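Local coordinates for protein phosphoribosylamine--glycine ligase (Thermotoga maritima, PDB 1VKZ) that catalyses the ATP-dependent joining of glycine to 5-phosphoribosylamine, giving glycinamide ribonucleotide in de novo purine biosynthesis, at residues A122-V126 with K138-P142; P143-D149 with P185-F191. All coordinates share one frame; numbering follows the deposited sequence.

Contact 1 of 2, residues A122-V126 with K138-P142; sequences ARFEV and KKFSP
Phe-140 reaches over to the strand backbone at Phe-124 and Glu-125 and meets it with the rim of its ring. Phe-140 CZ lies 3.9 Å from Glu-125 N and 4.0 Å from the CA of Phe-124, while Arg-123 O faces Phe-140 CE2 in the plane of the ring. The neighbouring side chains extend the contact: Glu-125 CG comes within 4.0 Å of Phe-140 CE1, its carboxylate turned almost perpendicular to the ring, and Arg-123 passes the phenylalanine in the opposite direction, its guanidinium plane 29° from the ring plane. In this ATP-grasp domain the 138-142 loop follows helix 130-137, and its phenylalanine is thus laid against edge strand 124-127 of a four-stranded antiparallel sheet, where it also touches Ile-188 of the next strand. Glu-125 also carries the charged part of the contact. A bend at chi2 (-76°) swings its carboxylate round to Lys-139, whose side chain, extended beyond CG, crosses that of Glu-125 at about a right angle. Lys-139 NZ forms a salt bridge 2.6 Å from Glu-125 OE2, approaching from the syn side but 34° out of the carboxylate plane. An alanine in place of Glu-125 would probably leave the Lys-139 ammonium without this mate and uncover the CE1 edge of Phe-140.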
# COMPACT_ATOMS: atom_id res chain seq x y z
N ALA A 122 8.30 18.46 -0.46
CA ALA A 122 9.57 18.88 -1.00
C ALA A 122 9.36 19.83 -2.13
O ALA A 122 8.37 19.74 -2.86
CB ALA A 122 10.36 17.67 -1.51
N ARG A 123 10.30 20.74 -2.28
CA ARG A 123 10.38 21.62 -3.44
C ARG A 123 10.56 20.75 -4.68
O ARG A 123 11.15 19.68 -4.62
CB ARG A 123 11.55 22.58 -3.25
CG ARG A 123 11.34 23.96 -3.82
CD ARG A 123 12.51 24.92 -3.53
NE ARG A 123 13.79 24.21 -3.44
CZ ARG A 123 14.48 23.70 -4.48
NH1 ARG A 123 14.04 23.81 -5.73
NH2 ARG A 123 15.63 23.06 -4.25
N PHE A 124 10.03 21.20 -5.81
CA PHE A 124 9.90 20.37 -6.99
C PHE A 124 9.76 21.21 -8.25
O PHE A 124 9.29 22.34 -8.18
CB PHE A 124 8.62 19.49 -6.87
CG PHE A 124 7.35 20.28 -7.02
CD1 PHE A 124 6.77 20.93 -5.93
CD2 PHE A 124 6.74 20.43 -8.27
CE1 PHE A 124 5.61 21.70 -6.10
CE2 PHE A 124 5.59 21.18 -8.41
CZ PHE A 124 5.05 21.84 -7.33
N GLU A 125 10.10 20.64 -9.39
CA GLU A 125 9.72 21.20 -10.69
C GLU A 125 9.09 20.09 -11.51
O GLU A 125 9.21 18.91 -11.18
CB GLU A 125 10.94 21.72 -11.45
CG GLU A 125 11.75 22.83 -10.77
CD GLU A 125 11.08 24.20 -10.83
OE1 GLU A 125 9.91 24.31 -11.27
OE2 GLU A 125 11.75 25.18 -10.44
N VAL A 126 8.43 20.47 -12.60
CA VAL A 126 7.86 19.50 -13.54
C VAL A 126 8.59 19.53 -14.88
O VAL A 126 8.67 20.57 -15.53
CB VAL A 126 6.37 19.78 -13.79
CG1 VAL A 126 5.78 18.75 -14.78
CG2 VAL A 126 5.59 19.78 -12.46
N LYS A 138 19.17 21.43 -13.02
CA LYS A 138 20.22 22.32 -12.50
C LYS A 138 19.81 23.07 -11.22
O LYS A 138 20.68 23.54 -10.48
CB LYS A 138 20.67 23.33 -13.57
CG LYS A 138 21.56 22.72 -14.66
CD LYS A 138 21.90 23.72 -15.78
CE LYS A 138 20.83 23.73 -16.86
NZ LYS A 138 21.12 24.67 -17.97
N LYS A 139 18.50 23.16 -10.97
CA LYS A 139 17.99 23.72 -9.72
C LYS A 139 18.17 22.82 -8.47
O LYS A 139 17.82 23.22 -7.36
CB LYS A 139 16.49 24.04 -9.86
CG LYS A 139 16.19 25.22 -10.79
CD LYS A 139 14.70 25.59 -10.69
CE LYS A 139 14.32 26.78 -11.58
NZ LYS A 139 12.96 27.35 -11.24
N PHE A 140 18.73 21.61 -8.64
CA PHE A 140 18.81 20.64 -7.54
C PHE A 140 20.21 20.14 -7.32
O PHE A 140 21.08 20.30 -8.17
CB PHE A 140 17.91 19.45 -7.84
CG PHE A 140 16.45 19.79 -7.91
CD1 PHE A 140 15.89 20.25 -9.09
CD2 PHE A 140 15.62 19.62 -6.80
CE1 PHE A 140 14.57 20.55 -9.17
CE2 PHE A 140 14.29 19.90 -6.87
CZ PHE A 140 13.76 20.38 -8.06
N SER A 141 20.42 19.50 -6.17
CA SER A 141 21.76 19.07 -5.77
C SER A 141 21.87 17.55 -5.69
O SER A 141 20.89 16.88 -5.44
CB SER A 141 22.19 19.76 -4.46
OG SER A 141 21.09 20.40 -3.84
N PRO A 142 23.09 17.06 -5.91
CA PRO A 142 23.40 15.67 -6.23
C PRO A 142 22.41 14.56 -5.95
O PRO A 142 22.06 13.87 -6.92
CB PRO A 142 24.72 15.43 -5.50
CG PRO A 142 25.41 16.80 -5.56
CD PRO A 142 24.33 17.85 -5.89

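Contact 2 of 2, residues P143-D149 with P185-F191; sequences PYVIKAD and PVVIDEF
With chi1 at -46°, Lys-147 sets its CG beside its own backbone N, and a bend at chi3 carries the ammonium over to Asp-189, two residues beyond its cross-strand partner Val-187. Where the pairing ends, chi1 of -178° in Phe-191 places the ring against Pro-143 and Val-145; Val-145 CG2 meets its edge, 3.6 Å from Phe-191 CD1. Strands 144-148 and 186-190 run antiparallel as the central pair of a four-stranded antiparallel sheet in the ATP-grasp domain. Lys-147 and Val-187 form a hydrogen-bonded pair, with Lys-147 N to Val-187 O at 2.9 Å and Val-187 N to Lys-147 O at 2.8 Å. Toward Phe-191 the strands separate: Asp-189 N still bonds Val-145 O directly, but a water spans Val-145 N and Asp-189 O. Ile-146, Ile-188 and Val-186 share the sheet face covered by helices 130-137 and 163-175; there Ile-146 CD1 packs 3.9 Å from Ile-188 CG1, the two side chains lying side by side. On the other face Lys-147 NZ and Asp-189 OD2 form a salt bridge of doubtful length. The Lys-147 side chain lies about 6 Å from that of Glu-285, a predicted magnesium ligand. Asp-189 also pairs with Lys-111, so one carboxylate would tie strand 186-190 to strand 144-148 and helix 107-116.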
# COMPACT_ATOMS: atom_id res chain seq x y z
N PRO A 143 21.91 14.34 -4.72
CA PRO A 143 20.97 13.23 -4.54
C PRO A 143 19.62 13.57 -5.22
O PRO A 143 18.78 14.25 -4.64
CB PRO A 143 20.91 13.05 -3.02
CG PRO A 143 21.23 14.37 -2.48
CD PRO A 143 22.14 15.06 -3.45
N TYR A 144 19.47 13.16 -6.48
CA TYR A 144 18.33 13.60 -7.31
C TYR A 144 17.19 12.64 -7.20
O TYR A 144 17.41 11.44 -7.12
CB TYR A 144 18.72 13.74 -8.80
CG TYR A 144 19.80 14.76 -9.09
CD1 TYR A 144 19.54 16.12 -9.02
CD2 TYR A 144 21.09 14.36 -9.42
CE1 TYR A 144 20.51 17.03 -9.28
CE2 TYR A 144 22.08 15.28 -9.67
CZ TYR A 144 21.78 16.61 -9.60
OH TYR A 144 22.75 17.54 -9.85
N VAL A 145 15.97 13.17 -7.19
CA VAL A 145 14.78 12.35 -7.16
C VAL A 145 13.90 12.71 -8.33
O VAL A 145 13.47 13.85 -8.47
CB VAL A 145 13.99 12.54 -5.87
CG1 VAL A 145 12.87 11.49 -5.79
CG2 VAL A 145 14.91 12.48 -4.68
N ILE A 146 13.67 11.74 -9.19
CA ILE A 146 12.79 11.88 -10.34
C ILE A 146 11.64 10.94 -10.11
O ILE A 146 11.85 9.81 -9.70
CB ILE A 146 13.55 11.46 -11.63
CG1 ILE A 146 14.72 12.42 -11.91
CG2 ILE A 146 12.63 11.37 -12.80
CD1 ILE A 146 14.32 13.84 -12.34
N LYS A 147 10.43 11.42 -10.36
CA LYS A 147 9.24 10.63 -10.15
C LYS A 147 8.34 10.70 -11.36
O LYS A 147 7.93 11.78 -11.78
CB LYS A 147 8.45 11.17 -8.95
CG LYS A 147 9.29 11.45 -7.72
CD LYS A 147 8.38 11.54 -6.49
CE LYS A 147 8.61 12.83 -5.73
NZ LYS A 147 7.86 12.90 -4.43
N ALA A 148 8.01 9.54 -11.90
CA ALA A 148 7.02 9.43 -12.97
C ALA A 148 5.66 9.98 -12.57
O ALA A 148 5.15 9.65 -11.52
CB ALA A 148 6.88 7.99 -13.37
N ASP A 149 5.06 10.81 -13.41
CA ASP A 149 3.72 11.31 -13.11
C ASP A 149 2.74 10.18 -12.85
O ASP A 149 2.02 10.20 -11.85
CB ASP A 149 3.15 12.18 -14.24
CG ASP A 149 1.78 12.82 -13.86
OD1 ASP A 149 1.54 13.03 -12.66
OD2 ASP A 149 0.91 13.16 -14.67
N PRO A 185 5.16 13.44 -18.09
CA PRO A 185 5.96 14.34 -17.28
C PRO A 185 6.56 13.63 -16.08
O PRO A 185 6.09 12.55 -15.69
CB PRO A 185 4.94 15.38 -16.80
CG PRO A 185 3.79 15.28 -17.78
CD PRO A 185 3.77 13.89 -18.23
N VAL A 186 7.61 14.24 -15.52
CA VAL A 186 8.18 13.80 -14.27
C VAL A 186 8.28 14.94 -13.28
O VAL A 186 8.43 16.10 -13.65
CB VAL A 186 9.57 13.15 -14.44
CG1 VAL A 186 9.49 11.99 -15.39
CG2 VAL A 186 10.61 14.17 -14.91
N VAL A 187 8.14 14.60 -12.02
CA VAL A 187 8.45 15.51 -10.92
C VAL A 187 9.95 15.39 -10.61
O VAL A 187 10.52 14.30 -10.56
CB VAL A 187 7.63 15.18 -9.62
CG1 VAL A 187 7.85 16.25 -8.54
CG2 VAL A 187 6.13 15.02 -9.95
N ILE A 188 10.57 16.54 -10.40
CA ILE A 188 11.91 16.54 -9.87
C ILE A 188 11.70 17.01 -8.45
O ILE A 188 11.16 18.08 -8.23
CB ILE A 188 12.79 17.48 -10.68
CG1 ILE A 188 12.52 17.26 -12.19
CG2 ILE A 188 14.26 17.23 -10.31
CD1 ILE A 188 13.14 18.28 -13.12
N ASP A 189 12.06 16.18 -7.48
CA ASP A 189 11.78 16.49 -6.10
C ASP A 189 13.10 16.76 -5.40
O ASP A 189 14.12 16.10 -5.61
CB ASP A 189 11.05 15.31 -5.45
CG ASP A 189 9.78 15.72 -4.67
OD1 ASP A 189 9.41 16.91 -4.72
OD2 ASP A 189 9.09 14.92 -3.96
N GLU A 190 13.10 17.78 -4.56
CA GLU A 190 14.21 18.05 -3.70
C GLU A 190 14.31 16.87 -2.75
O GLU A 190 13.35 16.56 -2.05
CB GLU A 190 13.92 19.35 -2.96
CG GLU A 190 14.76 19.61 -1.74
CD GLU A 190 14.19 20.72 -0.88
OE1 GLU A 190 12.97 20.67 -0.51
OE2 GLU A 190 15.00 21.64 -0.59
N PHE A 191 15.47 16.21 -2.72
CA PHE A 191 15.70 15.08 -1.82
C PHE A 191 15.76 15.60 -0.42
O PHE A 191 16.35 16.65 -0.18
CB PHE A 191 16.99 14.38 -2.14
CG PHE A 191 17.27 13.19 -1.27
CD1 PHE A 191 16.56 12.00 -1.46
CD2 PHE A 191 18.28 13.23 -0.29
CE1 PHE A 191 16.84 10.87 -0.65
CE2 PHE A 191 18.57 12.12 0.52
CZ PHE A 191 17.85 10.93 0.32
O HOH W 1 17.83 16.75 -4.89
O HOH W 2 15.98 15.96 -7.20

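Overall arrangement
From the N terminus, the chain passes through helix 107-116 and reaches edge strand 124-127 of the ATP-grasp domain's four-stranded sheet. Contact 1 closes a short loop through helix 130-137, bringing the loop after that helix back to the edge strand. The chain runs straight on from 142 into 143, where contact 2 opens a longer loop that passes through strand 157-160 and helix 163-175 before strand 186-190 returns. The two loops therefore follow in series, neither nested nor crossed. Strand 186-190 joins them in space: it lies between 124-127 and 144-148, with Arg-123 O probably bonded to Glu-190 N and Glu-125 O to Ile-188 N. The contact centres are about 8 Å apart.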